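Local coordinates for protein V-type ATP synthase alpha chain (Nanoarchaeum equitans Kin4-M, PDB 5BN3) that is the A subunit of an archaeal V-type ATP synthase, a multidomain protein whose P-loop-type nucleotide-binding domain carries bound ADP in this structure, at residues K111-F116 / N161-E166; I117-K122 / I132-E137; E156-N161 / I168-G173; I244-G249 / R279-A284. All coordinates share one frame; numbering follows the deposited sequence.

How the interactions relate
Three of the four contacts build one small domain, and the fourth lies in another. Interactions 1, 2 and 3 fall within the barrel-sandwich domain, their centres 10 to 13 Å apart. Strand 114-118 pairs with strand 160-162 in interaction 1 and with strand 131-137 in interaction 2, which is nested in the loop closed by interaction 1. Interaction 3 alternates with interaction 1 along the chain and shares Asn161 with it; its paired strands, 152-157 and 169-171, belong to a second antiparallel sheet, while its first segment runs on into strand 160-162. Interaction 4 comes last, its centre 23 to 31 Å from the others, in the parallel strands at the core of the separate nucleotide-binding domain.

Interaction 1 (K111-F116 / N161-E166); sequences KKVWEF and NFTIEE
Trp114 and Phe162 face each other as an antiparallel hydrogen-bonded pair, a short worked case of how two strand ends are joined. Trp114 N donates a hydrogen bond to Phe162 O at 2.7 Å, and Phe162 N returns a bond of equal length to Trp114 O. That second carbonyl is also met by the CA-H of Asn161, with CA 3.1 Å from Trp114 O. On the face shared by Trp114 and Phe162, CB of Phe116 approaches CD1 of Phe162. CD1 of Ile164 comes 3.4 Å from NE1 of Trp114, the two side chains lying side by side and pointing the same way. Elsewhere, CG1 of Val113, anti to its backbone N (chi1 176°), meets CB of Asn161 at 3.6 Å.

Farther out, a water accepts a hydrogen bond from Ile164 N and lies 2.6 Å from Lys112 O, linking the two loop backbones beyond the Trp114-Phe162 pair. A type I turn runs from Thr163 to Glu166, and Thr163 N reaches Glu166 OE1 at 2.9 Å from above the carboxylate plane. CG of Lys112 lies over one face of the indole, toward its rim. In the antiparallel sheet of the barrel-sandwich region, strand 160-162 is outermost within the chain, while the buried Trp114 and Phe116 side chains pack on Val135 of strand 131-137, and Phe116 also touches Ile168 and Leu178.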
# COMPACT_ATOMS: atom_id res chain seq x y z
N LYS A 111 -14.24 -55.34 8.30
CA LYS A 111 -15.21 -56.41 8.48
C LYS A 111 -16.11 -56.63 7.27
O LYS A 111 -16.68 -57.71 7.09
CB LYS A 111 -16.06 -56.16 9.73
CG LYS A 111 -15.31 -56.36 11.03
CD LYS A 111 -16.15 -55.95 12.23
CE LYS A 111 -15.47 -56.35 13.53
NZ LYS A 111 -15.30 -57.83 13.61
N LYS A 112 -16.25 -55.59 6.45
CA LYS A 112 -17.02 -55.68 5.21
C LYS A 112 -16.50 -56.82 4.32
O LYS A 112 -15.29 -56.95 4.11
CB LYS A 112 -16.95 -54.36 4.45
CG LYS A 112 -17.43 -54.43 3.01
CD LYS A 112 -18.95 -54.40 2.90
CE LYS A 112 -19.38 -54.55 1.45
NZ LYS A 112 -20.85 -54.36 1.26
N VAL A 113 -17.42 -57.64 3.82
CA VAL A 113 -17.04 -58.78 2.99
C VAL A 113 -17.19 -58.47 1.50
O VAL A 113 -18.28 -58.15 1.03
CB VAL A 113 -17.88 -60.03 3.34
CG1 VAL A 113 -17.52 -61.18 2.41
CG2 VAL A 113 -17.63 -60.44 4.79
N TRP A 114 -16.08 -58.57 0.77
CA TRP A 114 -16.08 -58.27 -0.66
C TRP A 114 -16.04 -59.53 -1.50
O TRP A 114 -15.53 -60.56 -1.06
CB TRP A 114 -14.87 -57.39 -1.00
CG TRP A 114 -14.83 -56.12 -0.22
CD1 TRP A 114 -14.06 -55.83 0.86
CD2 TRP A 114 -15.62 -54.95 -0.47
NE1 TRP A 114 -14.31 -54.55 1.30
CE2 TRP A 114 -15.26 -53.99 0.49
CE3 TRP A 114 -16.59 -54.62 -1.43
CZ2 TRP A 114 -15.84 -52.72 0.53
CZ3 TRP A 114 -17.16 -53.37 -1.39
CH2 TRP A 114 -16.79 -52.43 -0.41
N GLU A 115 -16.57 -59.45 -2.72
CA GLU A 115 -16.45 -60.57 -3.66
C GLU A 115 -15.37 -60.27 -4.70
O GLU A 115 -15.53 -59.38 -5.55
CB GLU A 115 -17.79 -60.87 -4.35
CG GLU A 115 -17.73 -62.07 -5.28
CD GLU A 115 -19.11 -62.58 -5.67
OE1 GLU A 115 -19.49 -63.67 -5.20
OE2 GLU A 115 -19.80 -61.90 -6.45
N PHE A 116 -14.28 -61.02 -4.64
CA PHE A 116 -13.15 -60.84 -5.54
C PHE A 116 -13.18 -61.82 -6.71
O PHE A 116 -13.20 -63.04 -6.51
CB PHE A 116 -11.84 -60.98 -4.76
CG PHE A 116 -10.61 -60.92 -5.62
CD1 PHE A 116 -10.21 -59.73 -6.20
CD2 PHE A 116 -9.84 -62.06 -5.82
CE1 PHE A 116 -9.07 -59.67 -6.98
CE2 PHE A 116 -8.70 -62.00 -6.61
CZ PHE A 116 -8.31 -60.81 -7.18
N ASN A 161 -15.34 -64.62 -1.59
CA ASN A 161 -15.62 -63.62 -0.57
C ASN A 161 -14.48 -63.43 0.42
O ASN A 161 -14.05 -64.38 1.07
CB ASN A 161 -16.93 -63.95 0.14
CG ASN A 161 -18.10 -64.09 -0.82
OD1 ASN A 161 -18.65 -63.09 -1.28
ND2 ASN A 161 -18.47 -65.32 -1.13
N PHE A 162 -13.99 -62.19 0.53
CA PHE A 162 -12.87 -61.87 1.40
C PHE A 162 -13.07 -60.53 2.09
O PHE A 162 -13.80 -59.67 1.60
CB PHE A 162 -11.56 -61.80 0.60
CG PHE A 162 -11.23 -63.05 -0.15
CD1 PHE A 162 -11.69 -63.25 -1.44
CD2 PHE A 162 -10.45 -64.04 0.44
CE1 PHE A 162 -11.38 -64.40 -2.13
CE2 PHE A 162 -10.13 -65.19 -0.25
CZ PHE A 162 -10.60 -65.38 -1.54
N THR A 163 -12.41 -60.34 3.24
CA THR A 163 -12.33 -59.03 3.87
C THR A 163 -11.00 -58.40 3.46
O THR A 163 -10.17 -59.07 2.84
CB THR A 163 -12.44 -59.10 5.41
OG1 THR A 163 -11.30 -59.75 5.96
CG2 THR A 163 -13.70 -59.85 5.81
N ILE A 164 -10.80 -57.13 3.81
CA ILE A 164 -9.69 -56.35 3.28
C ILE A 164 -8.29 -56.84 3.67
O ILE A 164 -7.33 -56.68 2.91
CB ILE A 164 -9.86 -54.84 3.63
CG1 ILE A 164 -9.76 -53.98 2.37
CG2 ILE A 164 -8.86 -54.38 4.68
CD1 ILE A 164 -10.89 -54.20 1.40
N GLU A 165 -8.16 -57.47 4.84
CA GLU A 165 -6.85 -57.88 5.34
C GLU A 165 -6.46 -59.29 4.90
O GLU A 165 -5.39 -59.78 5.25
CB GLU A 165 -6.80 -57.78 6.87
CG GLU A 165 -6.54 -56.37 7.41
CD GLU A 165 -5.06 -56.01 7.43
OE1 GLU A 165 -4.29 -56.56 6.61
OE2 GLU A 165 -4.67 -55.18 8.28
N GLU A 166 -7.33 -59.94 4.13
CA GLU A 166 -7.08 -61.31 3.70
C GLU A 166 -6.27 -61.41 2.41
O GLU A 166 -6.44 -60.61 1.49
CB GLU A 166 -8.41 -62.07 3.55
CG GLU A 166 -9.14 -62.27 4.87
CD GLU A 166 -10.36 -63.16 4.75
OE1 GLU A 166 -11.21 -62.90 3.87
OE2 GLU A 166 -10.47 -64.12 5.54
O HOH W 1 -13.11 -55.63 4.56
O HOH W 2 -21.35 -62.44 -2.65

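Interaction 2 (I117-K122 / I132-E137); sequences IPKKKK and IGTVNE
Lys119 lays the root of its side chain over the backbone of Gly133, with CG 3.9 Å from Gly133 CA, before the chain bends at chi2 (-54°) and its end leads away. With no side chain at Gly133, the backbones can close up: Pro118 CA and Gly133 CA stand 3.9 Å apart in a non-hydrogen-bonded antiparallel pair.

The neighbouring pair is hydrogen-bonded. Ile117 N points straight at Thr134 O at 2.9 Å, and Thr134 N bonds back to Ile117 O at 2.8 Å, its nitrogen tilted from the carbonyl plane. Beside this ladder, OG1 of Thr134 lies 4.0 Å from CB of Ile117. The Pro118-Gly133 pair needs no N-H across this contact, and the next rung is Lys119 N to Ile132 O at 2.9 Å, the donor well above the carbonyl plane, just where strand 114-118 has given way to loop. Lys120 adds its CG, 4.0 Å from Ile132 CA.

Strand 131-137 also pairs with strand 140-145 on its other side, and Ile132 packs on Ile157 and Ile168. The contact itself is thus held chiefly by backbone polar groups, with the aliphatic roots of two lysines laid against it while the ammonium ends take no part in the pairing.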
# COMPACT_ATOMS: atom_id res chain seq x y z
N ILE A 117 -13.20 -61.29 -7.93
CA ILE A 117 -13.17 -62.11 -9.14
C ILE A 117 -11.83 -61.93 -9.85
O ILE A 117 -11.55 -60.85 -10.38
CB ILE A 117 -14.32 -61.73 -10.09
CG1 ILE A 117 -15.68 -61.90 -9.40
CG2 ILE A 117 -14.26 -62.56 -11.37
CD1 ILE A 117 -16.86 -61.41 -10.22
N PRO A 118 -11.00 -62.99 -9.87
CA PRO A 118 -9.65 -62.89 -10.44
C PRO A 118 -9.65 -62.71 -11.96
O PRO A 118 -10.59 -63.15 -12.63
CB PRO A 118 -9.02 -64.25 -10.08
CG PRO A 118 -10.18 -65.17 -9.97
CD PRO A 118 -11.31 -64.35 -9.40
N LYS A 119 -8.63 -62.05 -12.48
CA LYS A 119 -8.50 -61.86 -13.92
C LYS A 119 -7.19 -62.46 -14.40
O LYS A 119 -6.85 -62.37 -15.58
CB LYS A 119 -8.57 -60.37 -14.27
CG LYS A 119 -9.95 -59.77 -14.12
CD LYS A 119 -10.97 -60.58 -14.91
CE LYS A 119 -12.35 -59.92 -14.89
NZ LYS A 119 -13.32 -60.67 -15.74
N LYS A 120 -6.46 -63.07 -13.48
CA LYS A 120 -5.22 -63.75 -13.80
C LYS A 120 -5.30 -65.20 -13.33
O LYS A 120 -6.10 -65.53 -12.44
CB LYS A 120 -4.04 -63.05 -13.13
CG LYS A 120 -3.91 -61.58 -13.45
CD LYS A 120 -3.68 -61.32 -14.93
CE LYS A 120 -2.24 -60.92 -15.21
NZ LYS A 120 -2.15 -59.95 -16.34
N LYS A 121 -4.49 -66.06 -13.93
CA LYS A 121 -4.43 -67.45 -13.53
C LYS A 121 -3.14 -67.75 -12.79
O LYS A 121 -2.18 -66.99 -12.87
CB LYS A 121 -4.55 -68.37 -14.75
CG LYS A 121 -5.87 -68.27 -15.48
CD LYS A 121 -5.90 -69.20 -16.68
CE LYS A 121 -7.24 -69.16 -17.39
NZ LYS A 121 -7.25 -70.07 -18.57
N LYS A 122 -3.13 -68.86 -12.06
CA LYS A 122 -1.92 -69.36 -11.42
C LYS A 122 -0.86 -69.61 -12.49
O LYS A 122 -1.17 -70.13 -13.56
CB LYS A 122 -2.24 -70.66 -10.68
CG LYS A 122 -1.12 -71.23 -9.84
CD LYS A 122 -1.58 -72.53 -9.18
CE LYS A 122 -0.43 -73.29 -8.56
NZ LYS A 122 -0.84 -74.66 -8.16
N ILE A 132 -5.22 -57.54 -11.19
CA ILE A 132 -5.20 -58.94 -10.78
C ILE A 132 -6.61 -59.50 -10.66
O ILE A 132 -6.82 -60.72 -10.67
CB ILE A 132 -4.40 -59.13 -9.46
CG1 ILE A 132 -4.02 -60.60 -9.26
CG2 ILE A 132 -5.19 -58.60 -8.27
CD1 ILE A 132 -3.08 -60.83 -8.11
N GLY A 133 -7.59 -58.60 -10.55
CA GLY A 133 -8.99 -59.00 -10.45
C GLY A 133 -9.91 -57.81 -10.22
O GLY A 133 -9.45 -56.67 -10.19
N THR A 134 -11.20 -58.08 -10.05
CA THR A 134 -12.17 -57.01 -9.82
C THR A 134 -13.04 -57.27 -8.59
O THR A 134 -13.27 -58.41 -8.19
CB THR A 134 -13.09 -56.78 -11.04
OG1 THR A 134 -13.78 -57.99 -11.36
CG2 THR A 134 -12.28 -56.33 -12.24
N VAL A 135 -13.53 -56.18 -7.99
CA VAL A 135 -14.47 -56.25 -6.88
C VAL A 135 -15.66 -55.34 -7.17
O VAL A 135 -15.48 -54.17 -7.48
CB VAL A 135 -13.81 -55.81 -5.56
CG1 VAL A 135 -14.85 -55.65 -4.47
CG2 VAL A 135 -12.75 -56.80 -5.13
N ASN A 136 -16.87 -55.88 -7.08
CA ASN A 136 -18.05 -55.03 -7.20
C ASN A 136 -18.26 -54.21 -5.94
O ASN A 136 -18.54 -54.76 -4.87
CB ASN A 136 -19.31 -55.85 -7.51
CG ASN A 136 -20.56 -54.99 -7.59
OD1 ASN A 136 -20.84 -54.38 -8.62
ND2 ASN A 136 -21.32 -54.94 -6.50
N GLU A 137 -18.09 -52.90 -6.06
CA GLU A 137 -18.31 -52.00 -4.93
C GLU A 137 -19.61 -51.22 -5.16
O GLU A 137 -19.58 -50.10 -5.67
CB GLU A 137 -17.12 -51.06 -4.75
CG GLU A 137 -17.10 -50.30 -3.43
CD GLU A 137 -15.77 -49.62 -3.17
OE1 GLU A 137 -14.87 -49.71 -4.03
OE2 GLU A 137 -15.62 -49.00 -2.10

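Interaction 3 (E156-N161 / I168-G173)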
# COMPACT_ATOMS: atom_id res chain seq x y z
N GLU A 156 -0.06 -68.39 -6.40
CA GLU A 156 -1.37 -68.71 -5.84
C GLU A 156 -2.30 -67.52 -6.05
O GLU A 156 -1.90 -66.38 -5.85
CB GLU A 156 -1.23 -68.99 -4.34
CG GLU A 156 -2.08 -70.14 -3.84
CD GLU A 156 -1.48 -71.49 -4.17
OE1 GLU A 156 -0.23 -71.63 -4.11
OE2 GLU A 156 -2.24 -72.42 -4.48
N ILE A 157 -3.54 -67.79 -6.46
CA ILE A 157 -4.55 -66.74 -6.54
C ILE A 157 -5.94 -67.28 -6.25
O ILE A 157 -6.36 -68.30 -6.82
CB ILE A 157 -4.51 -65.98 -7.90
CG1 ILE A 157 -5.56 -64.86 -7.92
CG2 ILE A 157 -4.69 -66.93 -9.07
CD1 ILE A 157 -5.49 -63.97 -9.14
N TYR A 158 -6.65 -66.61 -5.36
CA TYR A 158 -7.94 -67.10 -4.88
C TYR A 158 -9.12 -66.36 -5.50
O TYR A 158 -8.94 -65.42 -6.28
CB TYR A 158 -7.99 -67.02 -3.35
CG TYR A 158 -6.80 -67.69 -2.70
CD1 TYR A 158 -6.43 -68.98 -3.05
CD2 TYR A 158 -6.04 -67.02 -1.76
CE1 TYR A 158 -5.35 -69.59 -2.46
CE2 TYR A 158 -4.95 -67.63 -1.16
CZ TYR A 158 -4.61 -68.91 -1.52
OH TYR A 158 -3.53 -69.52 -0.94
N GLU A 159 -10.32 -66.79 -5.14
CA GLU A 159 -11.55 -66.24 -5.70
C GLU A 159 -12.66 -66.34 -4.67
O GLU A 159 -12.71 -67.32 -3.91
CB GLU A 159 -11.94 -67.01 -6.96
CG GLU A 159 -13.37 -66.79 -7.43
CD GLU A 159 -13.72 -67.62 -8.65
OE1 GLU A 159 -13.14 -68.71 -8.82
OE2 GLU A 159 -14.58 -67.17 -9.44
N GLY A 160 -13.53 -65.34 -4.62
CA GLY A 160 -14.70 -65.41 -3.77
C GLY A 160 -14.82 -64.29 -2.77
O GLY A 160 -14.44 -63.15 -3.04
N ASN A 161 -15.34 -64.62 -1.59
CA ASN A 161 -15.62 -63.62 -0.57
C ASN A 161 -14.48 -63.43 0.42
O ASN A 161 -14.05 -64.38 1.07
CB ASN A 161 -16.93 -63.95 0.14
CG ASN A 161 -18.10 -64.09 -0.82
OD1 ASN A 161 -18.65 -63.09 -1.28
ND2 ASN A 161 -18.47 -65.32 -1.13
N ILE A 168 -5.32 -62.59 -1.12
CA ILE A 168 -6.10 -63.01 -2.29
C ILE A 168 -5.20 -63.62 -3.36
O ILE A 168 -5.68 -64.24 -4.31
CB ILE A 168 -6.90 -61.84 -2.89
CG1 ILE A 168 -6.00 -60.63 -3.13
CG2 ILE A 168 -8.05 -61.46 -1.98
CD1 ILE A 168 -5.78 -60.31 -4.59
N ALA A 169 -3.90 -63.43 -3.19
CA ALA A 169 -2.91 -63.98 -4.11
C ALA A 169 -1.51 -63.96 -3.51
O ALA A 169 -1.26 -63.22 -2.55
CB ALA A 169 -2.93 -63.22 -5.43
N ILE A 170 -0.61 -64.76 -4.06
CA ILE A 170 0.77 -64.78 -3.61
C ILE A 170 1.72 -64.69 -4.81
O ILE A 170 1.63 -65.49 -5.75
CB ILE A 170 1.08 -66.05 -2.79
CG1 ILE A 170 0.34 -66.00 -1.45
CG2 ILE A 170 2.58 -66.20 -2.56
CD1 ILE A 170 0.25 -67.33 -0.73
N VAL A 171 2.60 -63.69 -4.79
CA VAL A 171 3.55 -63.46 -5.88
C VAL A 171 4.97 -63.42 -5.33
O VAL A 171 5.27 -62.60 -4.45
CB VAL A 171 3.26 -62.13 -6.60
CG1 VAL A 171 4.13 -61.99 -7.84
CG2 VAL A 171 1.79 -62.04 -6.98
N ASN A 172 5.84 -64.29 -5.85
CA ASN A 172 7.22 -64.41 -5.37
C ASN A 172 7.32 -64.52 -3.85
O ASN A 172 8.20 -63.91 -3.23
CB ASN A 172 8.09 -63.25 -5.88
CG ASN A 172 8.85 -63.61 -7.14
OD1 ASN A 172 8.38 -64.39 -7.98
ND2 ASN A 172 10.05 -63.05 -7.29
N GLY A 173 6.42 -65.30 -3.27
CA GLY A 173 6.40 -65.49 -1.83
C GLY A 173 5.82 -64.32 -1.06
O GLY A 173 5.87 -64.30 0.17
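Tyr158 and Ile168 are joined by a nearly straight backbone bond, Tyr158 N to Ile168 O at 2.8 Å. Farther along the same antiparallel pairing, Ile170 N donates to Glu156 O at 2.7 Å. The return bond, Glu156 N to Ile170 O, is weak, stretched to 3.4 Å and bent; Ile170 also has a backbone bond with Glu155.

Two of the same carbonyls also receive CA-H contacts. Ala169 CA lies 3.1 Å from Glu156 O, and Ile157 CA approaches Ile168 O, so each oxygen meets both an amide and a carbon-bound hydrogen.

Side-chain contacts divide between the faces. Ile157 extends CG1 anti to its backbone N (chi1 -179°), bringing it 4.0 Å from CB of Ala169. On the other face the CB atoms of Glu156 and Ile170 stand 4.0 Å apart. The ring of Tyr158 leans obliquely by Ile168 O, with CD2 at 3.8 Å from that oxygen.

Strand 152-157 and strand 169-171 are the inner members of a four-stranded antiparallel sheet, with strand 174-176 beyond the latter. Ile157, Ile168 and Ala169 all pack on Ile132 of strand 131-137, which joins this sheet to the other sheet of the barrel-sandwich region.

Interaction 4 (I244-G249 / R279-A284); sequences IVIYIG and RTILIA
The Arg279 side chain crosses that of Val245 and can be followed outward. From CB, CG takes the position between the backbone N and the carbonyl carbon (chi1 75°), and the chain then runs extended to NE. NE comes to 3.6 Å from CG2 of Val245, with CD and CZ slightly farther from that methyl, which sits over one face of the guanidinium, offset toward its rim. At the tip, NH1 bonds to the carbonyls of Ala240 and Ser242, and NH2 to that of Ala237; these tie the group to the end of helix 229-239 and what follows it.

The backbones form a parallel ladder, their axes 11° apart. Arg279 O accepts Val245 N at 2.9 Å, and the bonds then swap direction from rung to rung, ending with Gly249 N on Ile283 O at 2.7 Å. On one face the side chains of Ile246 and Ile283 cross, with Ile246 CG2 4.0 Å from Ile283 CD1. On the other, Tyr247 CB meets CD2 of Leu282 at 3.8 Å.

Helix 254-263 connects the two strands in a beta-alpha-beta unit of the nucleotide-binding domain, and the Tyr247 side chain extends to Thr230 of the ADP pocket. A buried, mostly aliphatic contact therefore accommodates one cationic group, whose charge is probably eased by three backbone carbonyls.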
# COMPACT_ATOMS: atom_id res chain seq x y z
N ILE A 244 -15.33 -41.50 -11.40
CA ILE A 244 -15.12 -41.26 -9.97
C ILE A 244 -15.08 -39.75 -9.68
O ILE A 244 -14.48 -38.99 -10.44
CB ILE A 244 -13.81 -41.91 -9.48
CG1 ILE A 244 -13.88 -43.43 -9.64
CG2 ILE A 244 -13.53 -41.56 -8.03
CD1 ILE A 244 -14.94 -44.08 -8.77
N VAL A 245 -15.73 -39.34 -8.60
CA VAL A 245 -15.68 -37.95 -8.14
C VAL A 245 -15.11 -37.89 -6.73
O VAL A 245 -15.59 -38.58 -5.83
CB VAL A 245 -17.08 -37.31 -8.16
CG1 VAL A 245 -17.03 -35.92 -7.54
CG2 VAL A 245 -17.61 -37.23 -9.57
N ILE A 246 -14.08 -37.07 -6.54
CA ILE A 246 -13.53 -36.85 -5.21
C ILE A 246 -13.70 -35.40 -4.80
O ILE A 246 -13.14 -34.50 -5.43
CB ILE A 246 -12.04 -37.22 -5.17
CG1 ILE A 246 -11.88 -38.71 -5.49
CG2 ILE A 246 -11.44 -36.91 -3.81
CD1 ILE A 246 -10.48 -39.09 -5.88
N TYR A 247 -14.49 -35.17 -3.76
CA TYR A 247 -14.71 -33.81 -3.26
C TYR A 247 -13.88 -33.57 -2.00
O TYR A 247 -14.10 -34.23 -0.98
CB TYR A 247 -16.19 -33.56 -2.98
CG TYR A 247 -16.53 -32.09 -2.88
CD1 TYR A 247 -16.36 -31.39 -1.69
CD2 TYR A 247 -17.02 -31.40 -3.98
CE1 TYR A 247 -16.67 -30.05 -1.60
CE2 TYR A 247 -17.33 -30.06 -3.89
CZ TYR A 247 -17.15 -29.39 -2.70
OH TYR A 247 -17.46 -28.05 -2.62
N ILE A 248 -12.94 -32.64 -2.08
CA ILE A 248 -12.12 -32.30 -0.93
C ILE A 248 -12.61 -31.00 -0.29
O ILE A 248 -12.47 -29.92 -0.86
CB ILE A 248 -10.64 -32.13 -1.31
CG1 ILE A 248 -10.16 -33.31 -2.16
CG2 ILE A 248 -9.78 -32.00 -0.05
CD1 ILE A 248 -8.70 -33.21 -2.58
N GLY A 249 -13.20 -31.12 0.90
CA GLY A 249 -13.55 -29.96 1.69
C GLY A 249 -12.35 -29.53 2.50
O GLY A 249 -12.13 -30.03 3.61
N ARG A 279 -20.36 -43.28 -6.57
CA ARG A 279 -19.16 -42.93 -7.33
C ARG A 279 -18.37 -41.82 -6.64
O ARG A 279 -17.37 -41.33 -7.17
CB ARG A 279 -19.53 -42.47 -8.75
CG ARG A 279 -20.12 -41.05 -8.81
CD ARG A 279 -20.12 -40.50 -10.23
NE ARG A 279 -20.60 -39.12 -10.28
CZ ARG A 279 -20.63 -38.37 -11.38
NH1 ARG A 279 -20.19 -38.87 -12.53
NH2 ARG A 279 -21.07 -37.13 -11.33
N THR A 280 -18.82 -41.44 -5.45
CA THR A 280 -18.27 -40.27 -4.77
C THR A 280 -17.46 -40.62 -3.52
O THR A 280 -17.85 -41.48 -2.73
CB THR A 280 -19.40 -39.30 -4.39
OG1 THR A 280 -20.17 -38.99 -5.56
CG2 THR A 280 -18.84 -38.01 -3.81
N ILE A 281 -16.32 -39.95 -3.36
CA ILE A 281 -15.53 -40.03 -2.13
C ILE A 281 -15.41 -38.64 -1.53
O ILE A 281 -15.03 -37.68 -2.21
CB ILE A 281 -14.12 -40.58 -2.41
CG1 ILE A 281 -14.20 -41.94 -3.09
CG2 ILE A 281 -13.32 -40.69 -1.11
CD1 ILE A 281 -12.86 -42.50 -3.51
N LEU A 282 -15.72 -38.52 -0.24
CA LEU A 282 -15.68 -37.23 0.45
C LEU A 282 -14.51 -37.16 1.42
O LEU A 282 -14.33 -38.05 2.26
CB LEU A 282 -16.98 -36.98 1.20
CG LEU A 282 -18.28 -36.86 0.41
CD1 LEU A 282 -19.42 -36.37 1.29
CD2 LEU A 282 -18.10 -35.93 -0.77
N ILE A 283 -13.70 -36.11 1.29
CA ILE A 283 -12.62 -35.86 2.23
C ILE A 283 -12.85 -34.52 2.92
O ILE A 283 -12.82 -33.46 2.28
CB ILE A 283 -11.26 -35.87 1.53
CG1 ILE A 283 -11.01 -37.25 0.92
CG2 ILE A 283 -10.15 -35.52 2.51
CD1 ILE A 283 -9.92 -37.28 -0.09
N ALA A 284 -13.09 -34.56 4.23
CA ALA A 284 -13.49 -33.38 4.97
C ALA A 284 -12.51 -33.00 6.07
O ALA A 284 -12.34 -33.73 7.04
CB ALA A 284 -14.87 -33.57 5.57